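Local atomic coordinates of fumarate lyase (Mesorhizobium sp., PDB entry 3C8T), a protein that belongs to the fumarate lyase superfamily of largely helical enzymes, which assemble from four elongated subunits. Residues G362-A372 against L419-Y428. Numbering follows the deposited sequence.
Sequences GLIVAEAVMMA and LRDLTDPRNY
Y428 lays its ring across the first turn of helix 366-377, in the C-terminal helical domain of the fumarate lyase fold, where the chain leaving helix 416-422 folds back over that helix. A368 CB sits over one ring face, a CH-pi contact 3.6 Å from the Y428 ring centroid; a methyl is small enough to let the ring lie this close. Y428 OH gives a very short hydrogen bond to E367 OE2, 2.5 Å away in the ring plane, while the carboxylate is turned 81° from that plane. E367 reaches this edge through an extended chain, its CG anti to the backbone N (chi1 -164°). S199 of a second subunit packs against both partners. V365, the N-cap residue, is beta-branched and serves two neighbours: CG1 meets P425 CA at 3.7 Å while CG2 packs on L422 O. L422 spreads its two methyls over the helix, CD1 touching A372 CB at 3.6 Å, and V369 continues the apolar seam to L419 and T423. Positive phi (99°) and a CA only 3.5 Å from T423 O both favour glycine at G362. T423 OG1 and T423 N donate to L419 O from opposite faces of its carbonyl plane, the hydroxyl at 2.7 Å.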
loop_
_atom_site.group_PDB
_atom_site.type_symbol
_atom_site.label_atom_id
_atom_site.label_comp_id
_atom_site.label_asym_id
_atom_site.label_seq_id
_atom_site.Cartn_x
_atom_site.Cartn_y
_atom_site.Cartn_z
ATOM N N GLY A 362 0.124 -23.818 -37.249
ATOM C CA GLY A 362 1.526 -24.177 -37.290
ATOM C C GLY A 362 2.448 -23.013 -37.009
ATOM O O GLY A 362 3.617 -23.199 -36.727
ATOM N N LEU A 363 1.930 -21.796 -37.064
ATOM C CA LEU A 363 2.759 -20.620 -36.787
ATOM C C LEU A 363 3.408 -20.721 -35.402
ATOM O O LEU A 363 4.564 -20.385 -35.232
ATOM C CB LEU A 363 1.947 -19.333 -36.958
ATOM C CG LEU A 363 1.690 -19.034 -38.453
ATOM C CD1 LEU A 363 0.345 -18.329 -38.692
ATOM C CD2 LEU A 363 2.811 -18.210 -39.041
ATOM N N ILE A 364 2.663 -21.262 -34.437
ATOM C CA ILE A 364 3.144 -21.430 -33.059
ATOM C C ILE A 364 4.405 -22.305 -32.934
ATOM O O ILE A 364 5.047 -22.298 -31.886
ATOM C CB ILE A 364 1.988 -21.965 -32.120
ATOM C CG1 ILE A 364 2.272 -21.676 -30.628
ATOM C CG2 ILE A 364 1.684 -23.458 -32.409
ATOM C CD1 ILE A 364 1.182 -22.150 -29.717
ATOM N N VAL A 365 4.721 -23.072 -33.984
ATOM C CA VAL A 365 5.925 -23.921 -34.051
ATOM C C VAL A 365 6.871 -23.548 -35.244
ATOM O O VAL A 365 7.734 -24.336 -35.671
ATOM C CB VAL A 365 5.612 -25.460 -33.974
ATOM C CG1 VAL A 365 5.073 -25.821 -32.572
ATOM C CG2 VAL A 365 4.633 -25.943 -35.086
ATOM N N ALA A 366 6.760 -22.312 -35.734
ATOM C CA ALA A 366 7.777 -21.763 -36.644
ATOM C C ALA A 366 9.197 -22.072 -36.141
ATOM O O ALA A 366 10.054 -22.510 -36.921
ATOM C CB ALA A 366 7.586 -20.275 -36.810
ATOM N N GLU A 367 9.439 -21.851 -34.836
ATOM C CA GLU A 367 10.745 -22.153 -34.211
ATOM C C GLU A 367 11.272 -23.575 -34.509
ATOM O O GLU A 367 12.472 -23.755 -34.738
ATOM C CB GLU A 367 10.689 -21.964 -32.684
ATOM C CG GLU A 367 12.098 -21.872 -32.060
ATOM C CD GLU A 367 12.116 -22.034 -30.524
ATOM O OE1 GLU A 367 12.396 -21.017 -29.817
ATOM O OE2 GLU A 367 11.867 -23.175 -30.028
ATOM N N ALA A 368 10.384 -24.577 -34.481
ATOM C CA ALA A 368 10.741 -25.963 -34.818
ATOM C C ALA A 368 11.241 -26.133 -36.275
ATOM O O ALA A 368 12.105 -26.974 -36.544
ATOM C CB ALA A 368 9.551 -26.897 -34.565
ATOM N N VAL A 369 10.658 -25.393 -37.225
ATOM C CA VAL A 369 11.186 -25.409 -38.595
ATOM C C VAL A 369 12.576 -24.738 -38.647
ATOM O O VAL A 369 13.501 -25.311 -39.225
ATOM C CB VAL A 369 10.209 -24.792 -39.614
ATOM C CG1 VAL A 369 10.755 -24.917 -41.057
ATOM C CG2 VAL A 369 8.786 -25.423 -39.482
ATOM N N MET A 370 12.722 -23.557 -38.033
ATOM C CA MET A 370 14.037 -22.888 -37.873
ATOM C C MET A 370 15.118 -23.841 -37.327
ATOM O O MET A 370 16.169 -24.012 -37.945
ATOM C CB MET A 370 13.943 -21.671 -36.944
ATOM C CG MET A 370 13.171 -20.466 -37.485
ATOM S SD MET A 370 12.849 -19.157 -36.250
ATOM C CE MET A 370 11.555 -18.241 -37.084
ATOM N N MET A 371 14.855 -24.453 -36.172
ATOM C CA MET A 371 15.755 -25.448 -35.551
ATOM C C MET A 371 16.161 -26.511 -36.581
ATOM O O MET A 371 17.325 -26.864 -36.724
ATOM C CB MET A 371 15.065 -26.102 -34.327
ATOM C CG MET A 371 15.880 -27.171 -33.532
ATOM S SD MET A 371 14.857 -28.296 -32.514
ATOM C CE MET A 371 13.671 -28.855 -33.763
ATOM N N ALA A 372 15.178 -27.035 -37.302
ATOM C CA ALA A 372 15.462 -28.088 -38.279
ATOM C C ALA A 372 16.208 -27.602 -39.526
ATOM O O ALA A 372 16.944 -28.362 -40.153
ATOM C CB ALA A 372 14.180 -28.793 -38.690
ATOM N N LEU A 419 8.288 -31.436 -43.040
ATOM C CA LEU A 419 7.557 -30.165 -42.872
ATOM C C LEU A 419 6.194 -30.327 -42.191
ATOM O O LEU A 419 5.854 -29.532 -41.293
ATOM C CB LEU A 419 7.401 -29.406 -44.211
ATOM C CG LEU A 419 8.639 -28.624 -44.667
ATOM C CD1 LEU A 419 8.400 -27.971 -46.029
ATOM C CD2 LEU A 419 9.046 -27.564 -43.581
ATOM N N ARG A 420 5.432 -31.338 -42.622
ATOM C CA ARG A 420 4.204 -31.761 -41.941
ATOM C C ARG A 420 4.423 -32.071 -40.451
ATOM O O ARG A 420 3.669 -31.595 -39.614
ATOM C CB ARG A 420 3.591 -32.997 -42.615
ATOM C CG ARG A 420 3.049 -32.706 -43.932
ATOM C CD ARG A 420 2.391 -33.919 -44.497
ATOM N NE ARG A 420 1.919 -33.625 -45.843
ATOM C CZ ARG A 420 0.794 -32.972 -46.117
ATOM N NH1 ARG A 420 -0.008 -32.535 -45.139
ATOM N NH2 ARG A 420 0.472 -32.765 -47.383
ATOM N N ASP A 421 5.450 -32.862 -40.142
ATOM C CA ASP A 421 5.805 -33.193 -38.746
ATOM C C ASP A 421 6.186 -31.929 -37.900
ATOM O O ASP A 421 5.706 -31.735 -36.781
ATOM C CB ASP A 421 6.943 -34.230 -38.736
ATOM C CG ASP A 421 6.489 -35.620 -39.254
ATOM O OD1 ASP A 421 5.248 -35.846 -39.336
ATOM O OD2 ASP A 421 7.375 -36.477 -39.570
ATOM N N LEU A 422 7.026 -31.078 -38.469
ATOM C CA LEU A 422 7.554 -29.889 -37.782
ATOM C C LEU A 422 6.509 -28.794 -37.554
ATOM O O LEU A 422 6.627 -28.019 -36.613
ATOM C CB LEU A 422 8.749 -29.307 -38.548
ATOM C CG LEU A 422 9.992 -30.205 -38.587
ATOM C CD1 LEU A 422 10.926 -29.789 -39.724
ATOM C CD2 LEU A 422 10.708 -30.200 -37.241
ATOM N N THR A 423 5.506 -28.743 -38.426
ATOM C CA THR A 423 4.417 -27.803 -38.293
ATOM C C THR A 423 3.253 -28.310 -37.461
ATOM O O THR A 423 2.299 -27.572 -37.267
ATOM C CB THR A 423 3.935 -27.236 -39.671
ATOM O OG1 THR A 423 3.557 -28.306 -40.551
ATOM C CG2 THR A 423 5.041 -26.411 -40.305
ATOM N N ASP A 424 3.324 -29.550 -36.966
ATOM C CA ASP A 424 2.342 -30.073 -35.982
ATOM C C ASP A 424 2.780 -29.717 -34.565
ATOM O O ASP A 424 3.775 -30.249 -34.058
ATOM C CB ASP A 424 2.200 -31.597 -36.067
ATOM C CG ASP A 424 1.080 -32.155 -35.147
ATOM O OD1 ASP A 424 0.592 -31.467 -34.205
ATOM O OD2 ASP A 424 0.692 -33.325 -35.372
ATOM N N PRO A 425 2.027 -28.836 -33.900
ATOM C CA PRO A 425 2.423 -28.392 -32.545
ATOM C C PRO A 425 2.608 -29.521 -31.524
ATOM O O PRO A 425 3.421 -29.388 -30.597
ATOM C CB PRO A 425 1.290 -27.418 -32.145
ATOM C CG PRO A 425 0.153 -27.796 -33.007
ATOM C CD PRO A 425 0.775 -28.197 -34.329
ATOM N N ARG A 426 1.900 -30.636 -31.710
ATOM C CA ARG A 426 1.990 -31.763 -30.761
ATOM C C ARG A 426 3.400 -32.355 -30.700
ATOM O O ARG A 426 3.755 -33.007 -29.712
ATOM C CB ARG A 426 0.944 -32.841 -31.068
ATOM N N ASN A 427 4.220 -32.087 -31.717
ATOM C CA ASN A 427 5.580 -32.624 -31.786
ATOM C C ASN A 427 6.630 -31.751 -31.135
ATOM O O ASN A 427 7.809 -32.080 -31.201
ATOM C CB ASN A 427 6.014 -32.910 -33.246
ATOM C CG ASN A 427 5.163 -33.982 -33.895
ATOM O OD1 ASN A 427 4.780 -34.942 -33.233
ATOM N ND2 ASN A 427 4.837 -33.815 -35.168
ATOM N N TYR A 428 6.229 -30.642 -30.510
ATOM C CA TYR A 428 7.228 -29.673 -30.010
ATOM C C TYR A 428 7.060 -29.285 -28.546
ATOM O O TYR A 428 6.905 -28.104 -28.223
ATOM C CB TYR A 428 7.177 -28.437 -30.893
ATOM C CG TYR A 428 8.444 -27.631 -30.912
ATOM C CD1 TYR A 428 9.654 -28.227 -31.232
ATOM C CD2 TYR A 428 8.431 -26.256 -30.620
ATOM C CE1 TYR A 428 10.810 -27.489 -31.271
ATOM C CE2 TYR A 428 9.590 -25.507 -30.668
ATOM C CZ TYR A 428 10.788 -26.128 -30.985
ATOM O OH TYR A 428 11.980 -25.398 -31.058
#